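Local atomic coordinates of CRISPR system CMR subunit Cmr7 1 (PDB entry 2X5Q), a protein that is a subunit of the CMR ribonucleoprotein complex of the CRISPR antiviral defence, possibly present there as dimers. Residues 15-20 against 64-69; 139-144 against 189-194. All blocks are in the same frame, centred on the assembly; numbering follows the deposited sequence.

Interaction 1: residues 15-20 against 64-69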
loop_
_atom_site.group_PDB
_atom_site.type_symbol
_atom_site.label_atom_id
_atom_site.label_comp_id
_atom_site.label_asym_id
_atom_site.label_seq_id
_atom_site.Cartn_x
_atom_site.Cartn_y
_atom_site.Cartn_z
ATOM N N PRO A 15 -5.893 -9.035 -11.928
ATOM C CA PRO A 15 -5.331 -10.038 -11.020
ATOM C C PRO A 15 -5.393 -11.434 -11.613
ATOM O O PRO A 15 -6.440 -11.837 -12.140
ATOM C CB PRO A 15 -6.236 -9.965 -9.769
ATOM C CG PRO A 15 -6.982 -8.697 -9.881
ATOM C CD PRO A 15 -7.079 -8.380 -11.355
ATOM N N ILE A 16 -4.290 -12.173 -11.534
ATOM C CA ILE A 16 -4.283 -13.565 -11.977
ATOM C C ILE A 16 -4.435 -14.478 -10.752
ATOM O O ILE A 16 -3.485 -14.653 -9.969
ATOM C CB ILE A 16 -2.998 -13.879 -12.761
ATOM C CG1 ILE A 16 -2.845 -12.907 -13.940
ATOM C CG2 ILE A 16 -2.979 -15.337 -13.259
ATOM C CD1 ILE A 16 -3.924 -13.019 -14.989
ATOM N N THR A 17 -5.640 -15.025 -10.569
ATOM C CA THR A 17 -5.938 -15.934 -9.462
ATOM C C THR A 17 -6.516 -17.228 -9.995
ATOM O O THR A 17 -6.814 -17.319 -11.173
ATOM C CB THR A 17 -7.003 -15.362 -8.509
ATOM O OG1 THR A 17 -8.279 -15.432 -9.141
ATOM C CG2 THR A 17 -6.708 -13.925 -8.121
ATOM N N ASN A 18 -6.746 -18.199 -9.097
ATOM C CA ASN A 18 -7.433 -19.445 -9.449
ATOM C C ASN A 18 -8.907 -19.299 -9.832
ATOM O O ASN A 18 -9.501 -20.280 -10.287
ATOM C CB ASN A 18 -7.360 -20.470 -8.301
ATOM C CG ASN A 18 -5.989 -21.093 -8.155
ATOM O OD1 ASN A 18 -5.454 -21.670 -9.103
ATOM N ND2 ASN A 18 -5.419 -20.998 -6.953
ATOM N N SER A 19 -9.505 -18.119 -9.639
ATOM C CA SER A 19 -10.947 -17.956 -9.859
ATOM C C SER A 19 -11.370 -17.122 -11.069
ATOM O O SER A 19 -12.575 -16.983 -11.336
ATOM C CB SER A 19 -11.596 -17.393 -8.597
ATOM O OG SER A 19 -11.433 -18.308 -7.532
ATOM N N ILE A 20 -10.408 -16.576 -11.805
ATOM C CA ILE A 20 -10.754 -15.745 -12.949
ATOM C C ILE A 20 -11.239 -16.638 -14.087
ATOM O O ILE A 20 -10.870 -17.809 -14.182
ATOM C CB ILE A 20 -9.589 -14.822 -13.386
ATOM C CG1 ILE A 20 -8.476 -15.609 -14.081
ATOM C CG2 ILE A 20 -9.040 -14.053 -12.169
ATOM C CD1 ILE A 20 -7.380 -14.737 -14.642
ATOM N N ILE A 64 -6.219 -10.378 -2.148
ATOM C CA ILE A 64 -7.444 -10.407 -2.942
ATOM C C ILE A 64 -8.500 -11.220 -2.205
ATOM O O ILE A 64 -8.203 -12.233 -1.568
ATOM C CB ILE A 64 -7.189 -10.906 -4.399
ATOM C CG1 ILE A 64 -8.445 -10.748 -5.274
ATOM C CG2 ILE A 64 -6.713 -12.349 -4.432
ATOM C CD1 ILE A 64 -8.135 -10.798 -6.804
ATOM N N ASP A 65 -9.727 -10.714 -2.213
ATOM C CA ASP A 65 -10.872 -11.486 -1.754
ATOM C C ASP A 65 -11.203 -12.311 -2.985
ATOM O O ASP A 65 -11.834 -11.816 -3.934
ATOM C CB ASP A 65 -12.028 -10.560 -1.353
ATOM C CG ASP A 65 -13.309 -11.315 -1.031
ATOM O OD1 ASP A 65 -13.522 -12.431 -1.558
ATOM O OD2 ASP A 65 -14.118 -10.770 -0.251
ATOM N N GLU A 66 -10.748 -13.560 -2.991
ATOM C CA GLU A 66 -10.805 -14.349 -4.217
ATOM C C GLU A 66 -12.209 -14.549 -4.787
ATOM O O GLU A 66 -12.378 -14.540 -5.997
ATOM C CB GLU A 66 -10.134 -15.714 -4.066
ATOM C CG GLU A 66 -9.870 -16.304 -5.458
ATOM C CD GLU A 66 -8.880 -17.448 -5.474
ATOM O OE1 GLU A 66 -7.966 -17.466 -4.617
ATOM O OE2 GLU A 66 -9.029 -18.320 -6.367
ATOM N N SER A 67 -13.195 -14.731 -3.923
ATOM C CA SER A 67 -14.559 -14.931 -4.384
ATOM C C SER A 67 -15.159 -13.691 -5.047
ATOM O O SER A 67 -15.870 -13.827 -6.033
ATOM C CB SER A 67 -15.446 -15.385 -3.241
ATOM O OG SER A 67 -15.303 -14.494 -2.158
ATOM N N THR A 68 -14.880 -12.498 -4.514
ATOM C CA THR A 68 -15.457 -11.267 -5.079
ATOM C C THR A 68 -14.624 -10.680 -6.211
ATOM O O THR A 68 -15.180 -10.039 -7.109
ATOM C CB THR A 68 -15.673 -10.160 -4.024
ATOM O OG1 THR A 68 -14.416 -9.756 -3.474
ATOM C CG2 THR A 68 -16.634 -10.619 -2.916
ATOM N N GLY A 69 -13.308 -10.892 -6.148
ATOM C CA GLY A 69 -12.366 -10.384 -7.141
ATOM C C GLY A 69 -11.775 -9.028 -6.785
ATOM O O GLY A 69 -11.025 -8.448 -7.567
HETATM O O HOH W 1 -10.506 -13.940 -8.082
#

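Interaction 2: residues 139-144 against 189-194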
loop_
_atom_site.group_PDB
_atom_site.type_symbol
_atom_site.label_atom_id
_atom_site.label_comp_id
_atom_site.label_asym_id
_atom_site.label_seq_id
_atom_site.Cartn_x
_atom_site.Cartn_y
_atom_site.Cartn_z
ATOM N N LYS A 139 -9.883 -12.013 10.030
ATOM C CA LYS A 139 -9.590 -12.357 8.645
ATOM C C LYS A 139 -8.181 -12.902 8.530
ATOM O O LYS A 139 -7.275 -12.441 9.230
ATOM C CB LYS A 139 -9.733 -11.134 7.755
ATOM C CG LYS A 139 -11.168 -10.644 7.658
ATOM C CD LYS A 139 -11.353 -9.665 6.547
ATOM C CE LYS A 139 -12.674 -8.928 6.657
ATOM N NZ LYS A 139 -13.814 -9.843 6.501
ATOM N N VAL A 140 -8.006 -13.884 7.652
ATOM C CA VAL A 140 -6.715 -14.539 7.470
ATOM C C VAL A 140 -6.284 -14.360 6.031
ATOM O O VAL A 140 -7.098 -14.506 5.123
ATOM C CB VAL A 140 -6.756 -16.056 7.811
ATOM C CG1 VAL A 140 -7.856 -16.795 7.028
ATOM C CG2 VAL A 140 -5.403 -16.698 7.548
ATOM N N THR A 141 -5.013 -14.017 5.847
ATOM C CA THR A 141 -4.420 -13.906 4.526
ATOM C C THR A 141 -3.509 -15.113 4.331
ATOM O O THR A 141 -2.772 -15.504 5.250
ATOM C CB THR A 141 -3.647 -12.589 4.369
ATOM O OG1 THR A 141 -2.474 -12.608 5.206
ATOM C CG2 THR A 141 -4.531 -11.434 4.777
ATOM N N SER A 142 -3.579 -15.713 3.150
ATOM C CA SER A 142 -2.883 -16.951 2.888
ATOM C C SER A 142 -2.187 -16.873 1.567
ATOM O O SER A 142 -2.726 -16.326 0.617
ATOM C CB SER A 142 -3.874 -18.113 2.842
ATOM O OG SER A 142 -4.662 -18.103 4.003
ATOM N N PHE A 143 -1.000 -17.459 1.525
ATOM C CA PHE A 143 -0.247 -17.596 0.309
ATOM C C PHE A 143 -0.901 -18.668 -0.565
ATOM O O PHE A 143 -1.164 -19.782 -0.107
ATOM C CB PHE A 143 1.194 -17.979 0.646
ATOM C CG PHE A 143 2.034 -18.280 -0.559
ATOM C CD1 PHE A 143 2.634 -17.257 -1.270
ATOM C CD2 PHE A 143 2.219 -19.587 -0.980
ATOM C CE1 PHE A 143 3.403 -17.523 -2.375
ATOM C CE2 PHE A 143 2.992 -19.860 -2.090
ATOM C CZ PHE A 143 3.587 -18.829 -2.785
ATOM N N VAL A 144 -1.156 -18.318 -1.819
ATOM C CA VAL A 144 -1.767 -19.229 -2.774
ATOM C C VAL A 144 -0.913 -19.297 -4.031
ATOM O O VAL A 144 -0.385 -18.290 -4.486
ATOM C CB VAL A 144 -3.200 -18.781 -3.134
ATOM C CG1 VAL A 144 -3.871 -19.827 -4.036
ATOM C CG2 VAL A 144 -4.035 -18.571 -1.842
ATOM N N TYR A 189 -1.599 -13.625 -2.380
ATOM C CA TYR A 189 -2.164 -13.734 -1.041
ATOM C C TYR A 189 -3.654 -13.443 -1.137
ATOM O O TYR A 189 -4.061 -12.434 -1.720
ATOM C CB TYR A 189 -1.471 -12.768 -0.076
ATOM C CG TYR A 189 -0.117 -13.267 0.359
ATOM C CD1 TYR A 189 0.058 -13.859 1.599
ATOM C CD2 TYR A 189 0.991 -13.170 -0.491
ATOM C CE1 TYR A 189 1.302 -14.337 1.995
ATOM C CE2 TYR A 189 2.237 -13.643 -0.095
ATOM C CZ TYR A 189 2.377 -14.221 1.140
ATOM O OH TYR A 189 3.585 -14.697 1.524
ATOM N N SER A 190 -4.466 -14.365 -0.640
ATOM C CA SER A 190 -5.905 -14.143 -0.599
ATOM C C SER A 190 -6.327 -13.973 0.840
ATOM O O SER A 190 -5.729 -14.555 1.747
ATOM C CB SER A 190 -6.683 -15.279 -1.262
ATOM O OG SER A 190 -6.773 -16.400 -0.443
ATOM N N ILE A 191 -7.343 -13.149 1.042
ATOM C CA ILE A 191 -7.831 -12.829 2.368
ATOM C C ILE A 191 -9.243 -13.374 2.496
ATOM O O ILE A 191 -10.037 -13.293 1.555
ATOM C CB ILE A 191 -7.747 -11.308 2.642
ATOM C CG1 ILE A 191 -8.202 -10.973 4.063
ATOM C CG2 ILE A 191 -8.516 -10.503 1.591
ATOM C CD1 ILE A 191 -7.754 -9.588 4.511
ATOM N N LYS A 192 -9.536 -13.942 3.658
ATOM C CA LYS A 192 -10.821 -14.573 3.928
ATOM C C LYS A 192 -11.228 -14.311 5.378
ATOM O O LYS A 192 -10.371 -14.214 6.265
ATOM C CB LYS A 192 -10.719 -16.081 3.671
ATOM C CG LYS A 192 -11.984 -16.840 4.005
ATOM C CD LYS A 192 -11.857 -18.333 3.836
ATOM C CE LYS A 192 -13.124 -19.027 4.354
ATOM N NZ LYS A 192 -14.344 -18.548 3.609
ATOM N N SER A 193 -12.535 -14.200 5.616
ATOM C CA SER A 193 -13.045 -14.065 6.974
ATOM C C SER A 193 -13.185 -15.447 7.602
ATOM O O SER A 193 -13.631 -16.393 6.957
ATOM C CB SER A 193 -14.380 -13.326 6.998
ATOM O OG SER A 193 -15.315 -13.981 6.174
ATOM N N LEU A 194 -12.781 -15.550 8.861
ATOM C CA LEU A 194 -12.802 -16.819 9.588
ATOM C C LEU A 194 -14.164 -17.181 10.174
ATOM O O LEU A 194 -14.423 -18.357 10.480
ATOM C CB LEU A 194 -11.774 -16.768 10.723
ATOM C CG LEU A 194 -10.323 -16.682 10.259
ATOM C CD1 LEU A 194 -9.416 -16.173 11.360
ATOM C CD2 LEU A 194 -9.859 -18.044 9.775
HETATM O O HOH W 2 -6.826 -16.702 3.422
#

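Interaction 1: residues 15-20 against 64-69
Glu66 reaches across to the turn at residues 17-20 and ends on Ser19, whose OG donates to Glu66 OE2 over 2.7 Å. Glu66 CG stands anti to its own backbone N (chi1 -164°), and the chain beyond runs extended, which carries the carboxylate past Thr17, the two side chains sliding by each other in opposite directions. Glu66 OE2 receives the hydroxyl on its anti lone pair, the one away from OE1, and also lies 3.3 Å from Asn18 CB. The other oxygen, OE1, is hydrogen-bonded to the hydroxyl of Tyr188, which in turn is bonded to the backbone N of Asn18, so that carboxylate, phenol and turn form one polar network.

Thr17 has two different ends. Thr17 OG1 accepts from Ser19 N at 3.0 Å, closing an ST turn, and donates to a water that passes a hydrogen bond on to Glu66 O. Thr17 is apolar at its methyl: CG2 meets Ile64 CD1 tip to tip at 3.7 Å. Ile64 CD1 also lies 3.6 Å from Pro15 CB, the proline and isoleucine side chains crossing at about a right angle; all three residues are buried, and Tyr188 packs on both Thr17 and Ile64.

Asn18 points its amide to the region leading into helix 148-162, bonding Asp147 N and Ser145 O. The contact thus joins the loop between strands 11-15 and 21-23, with its type I beta turn from Thr17 to Ile20, to the beta-hairpin of strands 62-65 and 70-73, whose connection holds an Asx motif at Asp65.

Interaction 2: residues 139-144 against 189-194
Phe143 holds CG anti to its backbone N (chi1 174°), whereas Tyr189 has CG anti to the carbonyl carbon (chi1 -77°); from this non-hydrogen-bonded pair both side chains leave on the same side of the sheet, and these torsions set the two CG atoms there. The rings form an offset edge-to-face stack, their centroids 5.6 Å apart and their planes 70° to each other. The edge of Phe143 is directed at the face of Tyr189, with Phe143 CD1 3.8 Å from Tyr189 CE2. Phe143 CB adds a CH-pi contact over the same tyrosine ring, 4.2 Å from its centroid. Tyr189 also makes an edge-to-face pair with Tyr80, so it links this pair to strand 80-86.

On the same face of the sheet, Thr141 CG2 rests 3.7 Å from Ile191 CD1, and Lys139 lays its aliphatic part across Ile191 before bending at chi4 to bring NZ beside Ser193 CB. The hydroxyl of Thr141 makes a weak hydrogen bond to Lys105 of the second subunit.

The backbones pair as antiparallel strands, separated in sequence by three helices. Val140 with Lys192 and Ser142 with Ser190 are the hydrogen-bonded pairs, each joined by two N-H to O bonds; Val140 N to Lys192 O, for example, is 2.8 Å. CA-H...O contacts fill the places between them, as from Thr141 CA to Ser190 O.

The opposite face carries Val140, Ser142, Ser190 and Lys192. There a water donates to both Val140 O and Ser190 O and is also hydrogen-bonded to Ser142 OG, 2.6 Å away, bridging the strands beside their backbone bonds. Beyond it Val140 CG1 packs against Leu194 CD2 at 3.6 Å, the two side chains crossing at about a right angle.

The two contacts meet at Ile64, whose backbone N and O probably bond to Tyr189 O and Ile191 N, so strand 62-65 of interaction 1 lies beside strand 188-193 of interaction 2. Asn18 and Val144 also pack together, and Tyr188, just before residues 189-194, bridges to the turn at 17-20. Interaction 1 is partly buried, its centre about 9 Å from that of the chain, and relies on side chains: one hydroxyl-carboxylate bond, a water and a small apolar cluster. Interaction 2 lies at the surface, its centre about 18 Å from the chain's; regular backbone pairing dominates it, with an aromatic pair at one end, and one weak hydrogen bond, from Thr141, extends to the second subunit.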